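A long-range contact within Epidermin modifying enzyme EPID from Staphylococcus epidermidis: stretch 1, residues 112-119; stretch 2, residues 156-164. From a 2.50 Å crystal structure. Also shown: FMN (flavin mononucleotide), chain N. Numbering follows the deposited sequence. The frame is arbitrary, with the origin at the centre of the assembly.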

# COMPACT_ATOMS: atom_id res chain seq x y z
N ILE B 112 10.00 38.68 10.04
CA ILE B 112 10.77 37.48 10.33
C ILE B 112 11.37 37.39 11.74
O ILE B 112 12.06 38.31 12.19
CB ILE B 112 11.91 37.33 9.30
CG1 ILE B 112 11.31 37.24 7.89
CG2 ILE B 112 12.76 36.11 9.63
CD1 ILE B 112 12.35 37.18 6.80
N PHE B 113 11.11 36.28 12.43
CA PHE B 113 11.65 36.06 13.77
C PHE B 113 12.60 34.86 13.76
O PHE B 113 12.20 33.72 13.98
CB PHE B 113 10.53 35.81 14.78
CG PHE B 113 9.62 36.98 14.97
CD1 PHE B 113 8.52 37.17 14.14
CD2 PHE B 113 9.87 37.91 15.98
CE1 PHE B 113 7.69 38.28 14.30
CE2 PHE B 113 9.05 39.02 16.15
CZ PHE B 113 7.95 39.20 15.31
N PRO B 114 13.88 35.11 13.49
CA PRO B 114 14.89 34.04 13.44
C PRO B 114 14.99 33.21 14.71
O PRO B 114 14.91 33.74 15.82
CB PRO B 114 16.18 34.80 13.16
CG PRO B 114 15.73 36.01 12.42
CD PRO B 114 14.49 36.41 13.18
N ASN B 115 15.17 31.90 14.54
CA ASN B 115 15.37 30.99 15.66
C ASN B 115 16.24 29.83 15.21
O ASN B 115 15.87 29.07 14.30
CB ASN B 115 14.06 30.45 16.21
CG ASN B 115 14.26 29.60 17.45
OD1 ASN B 115 14.13 28.37 17.41
ND2 ASN B 115 14.62 30.24 18.56
N MET B 116 17.40 29.70 15.84
CA MET B 116 18.34 28.65 15.50
C MET B 116 19.45 28.67 16.54
O MET B 116 19.54 29.60 17.33
CB MET B 116 18.94 28.94 14.13
CG MET B 116 19.68 30.28 14.07
SD MET B 116 20.16 30.81 12.41
CE MET B 116 18.62 31.56 11.83
N ASN B 117 20.29 27.65 16.52
CA ASN B 117 21.40 27.58 17.45
C ASN B 117 22.34 28.72 17.11
O ASN B 117 22.45 29.12 15.95
CB ASN B 117 22.12 26.25 17.31
CG ASN B 117 23.26 26.11 18.29
OD1 ASN B 117 24.36 26.62 18.06
ND2 ASN B 117 23.02 25.42 19.39
N ILE B 118 23.02 29.25 18.13
CA ILE B 118 23.94 30.36 17.95
C ILE B 118 25.00 30.16 16.86
O ILE B 118 25.36 31.10 16.15
CB ILE B 118 24.65 30.70 19.29
CG1 ILE B 118 25.47 31.99 19.14
CG2 ILE B 118 25.52 29.55 19.73
CD1 ILE B 118 24.63 33.21 18.79
N ARG B 119 25.50 28.93 16.70
CA ARG B 119 26.52 28.67 15.69
C ARG B 119 25.99 28.85 14.27
O ARG B 119 26.71 29.29 13.39
CB ARG B 119 27.10 27.27 15.84
CG ARG B 119 28.04 26.88 14.69
CD ARG B 119 28.97 25.74 15.06
NE ARG B 119 29.93 26.11 16.08
CZ ARG B 119 30.62 25.27 16.84
NH1 ARG B 119 31.47 25.77 17.73
NH2 ARG B 119 30.46 23.96 16.73
N TYR B 156 28.65 27.67 30.56
CA TYR B 156 27.50 28.53 30.30
C TYR B 156 27.79 29.10 28.92
O TYR B 156 28.94 29.42 28.61
CB TYR B 156 27.43 29.69 31.30
CG TYR B 156 26.62 29.41 32.54
CD1 TYR B 156 27.15 28.67 33.59
CD2 TYR B 156 25.31 29.88 32.65
CE1 TYR B 156 26.40 28.40 34.73
CE2 TYR B 156 24.55 29.61 33.79
CZ TYR B 156 25.10 28.88 34.83
OH TYR B 156 24.36 28.61 35.96
N LYS B 157 26.76 29.22 28.09
CA LYS B 157 26.96 29.75 26.75
C LYS B 157 25.88 30.73 26.34
O LYS B 157 24.77 30.70 26.87
CB LYS B 157 27.00 28.59 25.73
CG LYS B 157 27.34 29.02 24.30
CD LYS B 157 27.25 27.87 23.29
CE LYS B 157 25.81 27.38 23.12
NZ LYS B 157 25.64 26.36 22.03
N ASN B 158 26.22 31.62 25.42
CA ASN B 158 25.27 32.59 24.90
C ASN B 158 24.37 31.76 23.98
O ASN B 158 24.85 30.92 23.23
CB ASN B 158 25.98 33.67 24.08
CG ASN B 158 25.08 34.84 23.75
OD1 ASN B 158 25.32 35.58 22.80
ND2 ASN B 158 24.03 35.03 24.55
N ASN B 159 23.06 32.00 24.05
CA ASN B 159 22.11 31.25 23.24
C ASN B 159 20.95 32.15 22.79
O ASN B 159 20.50 33.00 23.56
CB ASN B 159 21.56 30.08 24.05
CG ASN B 159 22.53 28.90 24.11
OD1 ASN B 159 22.71 28.28 25.17
ND2 ASN B 159 23.15 28.58 22.98
N ILE B 160 20.47 31.97 21.56
CA ILE B 160 19.35 32.78 21.10
C ILE B 160 18.09 32.15 21.70
O ILE B 160 18.03 30.94 21.93
CB ILE B 160 19.25 32.87 19.52
CG1 ILE B 160 18.42 31.72 18.97
CG2 ILE B 160 20.64 32.87 18.88
CD1 ILE B 160 17.00 32.11 18.69
N THR B 161 17.09 32.97 21.99
CA THR B 161 15.85 32.47 22.57
C THR B 161 14.63 32.94 21.80
O THR B 161 14.71 33.81 20.95
CB THR B 161 15.70 32.93 24.03
OG1 THR B 161 15.64 34.37 24.08
CG2 THR B 161 16.86 32.45 24.87
N MET B 162 13.49 32.35 22.13
CA MET B 162 12.24 32.72 21.48
C MET B 162 11.75 34.09 21.97
O MET B 162 11.92 34.45 23.14
CB MET B 162 11.17 31.64 21.74
CG MET B 162 11.36 30.35 20.91
SD MET B 162 10.83 30.45 19.16
CE MET B 162 12.07 31.35 18.53
N PRO B 163 11.13 34.87 21.07
CA PRO B 163 10.61 36.20 21.40
C PRO B 163 9.41 36.15 22.35
O PRO B 163 8.52 35.32 22.19
CB PRO B 163 10.20 36.78 20.04
CG PRO B 163 10.87 35.89 19.03
CD PRO B 163 10.83 34.54 19.67
N ASN B 164 9.39 37.05 23.33
CA ASN B 164 8.27 37.15 24.26
C ASN B 164 7.10 37.68 23.40
O ASN B 164 7.33 38.36 22.40
CB ASN B 164 8.64 38.13 25.38
CG ASN B 164 7.47 38.48 26.28
OD1 ASN B 164 6.61 39.30 25.92
ND2 ASN B 164 7.42 37.87 27.46
N1 FMN N . 16.87 24.88 11.88
C2 FMN N . 16.76 26.19 12.29
O2 FMN N . 16.93 27.13 11.57
N3 FMN N . 16.44 26.45 13.66
C4 FMN N . 16.22 25.51 14.61
O4 FMN N . 15.97 25.84 15.78
C4A FMN N . 16.36 24.11 14.17
N5 FMN N . 16.12 23.11 15.01
C5A FMN N . 16.09 21.83 14.54
C6 FMN N . 15.73 20.73 15.43
C7 FMN N . 15.80 19.42 15.07
C7M FMN N . 15.40 18.30 16.04
C8 FMN N . 16.03 19.09 13.65
C8M FMN N . 15.99 17.66 13.16
C9 FMN N . 16.41 20.12 12.79
C9A FMN N . 16.45 21.47 13.17
N10 FMN N . 16.81 22.56 12.33
C10 FMN N . 16.68 23.88 12.74
C1' FMN N . 17.16 22.30 10.92
C2' FMN N . 15.90 22.49 10.03
O2' FMN N . 14.79 21.67 10.39
C3' FMN N . 16.25 22.22 8.57
O3' FMN N . 17.25 23.20 8.13
C4' FMN N . 15.08 22.24 7.60
O4' FMN N . 15.49 21.79 6.28
C5' FMN N . 14.39 23.59 7.48
O5' FMN N . 13.22 23.48 6.63
P FMN N . 12.09 24.60 6.55
O1P FMN N . 12.77 25.88 6.17
O2P FMN N . 11.41 24.64 7.87
O3P FMN N . 11.13 24.08 5.43
O HOH W 1 21.54 29.00 20.63

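Residues 112-119 and 156-164 of the flavoprotein EpiD run in nearly opposite directions (177° between their end-to-end vectors) and bury 492 Å² between them, summed over both sides. No direct hydrogen bond crosses the interface; apolar packing and one water join the two stretches.

Two apolar pairs form, Phe113 with Pro163 and Ile118 with Ile160. Phe113 and Pro163, both buried, point their CA-to-CB bonds toward the other stretch, and Phe113 CD2 meets Pro163 CG at 3.8 Å, Pro163 CG approaching the aromatic ring obliquely. Farther along, Ile118 (chi1 t, chi2 p) and Ile160 (chi1 p) also point toward each other's stretch, with Ile118 CD1 4.0 Å from Ile160 CG2. These two residues have the largest areas covered by the other stretch, 86 and 91 Å², and their branched side chains present several carbons to it. Ile160 also reaches backbone: its CD1 lies 3.9 Å from Pro114 O.

Water 1 supplies the polar link. It accepts from Ile118 N at 2.9 Å, from Asn159 ND2 at 2.9 Å and from Ile160 N at 3.3 Å, so three donors converge where Ile118 and Asn159 approach to 5.7 Å between CA atoms. Asn159 suits this place because its amide supplies a donor, ND2, to the water; its CA-to-CB bond points sideways, but the side-chain end comes nearer.

The long side chain of Lys157 reaches across to the first stretch, placing NZ 3.9 Å from Ile118 CG2; the same methyl, CG2 of Ile118, lies 3.8 Å from Asn158 O.

Within the first stretch, Asn117 caps the following weakly bonded helix: Arg119 N donates to Asn117 OD1 at 2.9 Å, with a nearly straight angle of 167°. Backbone also serves the cofactor, as FMN N3 donates to Asn115 O at 2.8 Å, and Met116 CA lies 3.4 Å from FMN N3.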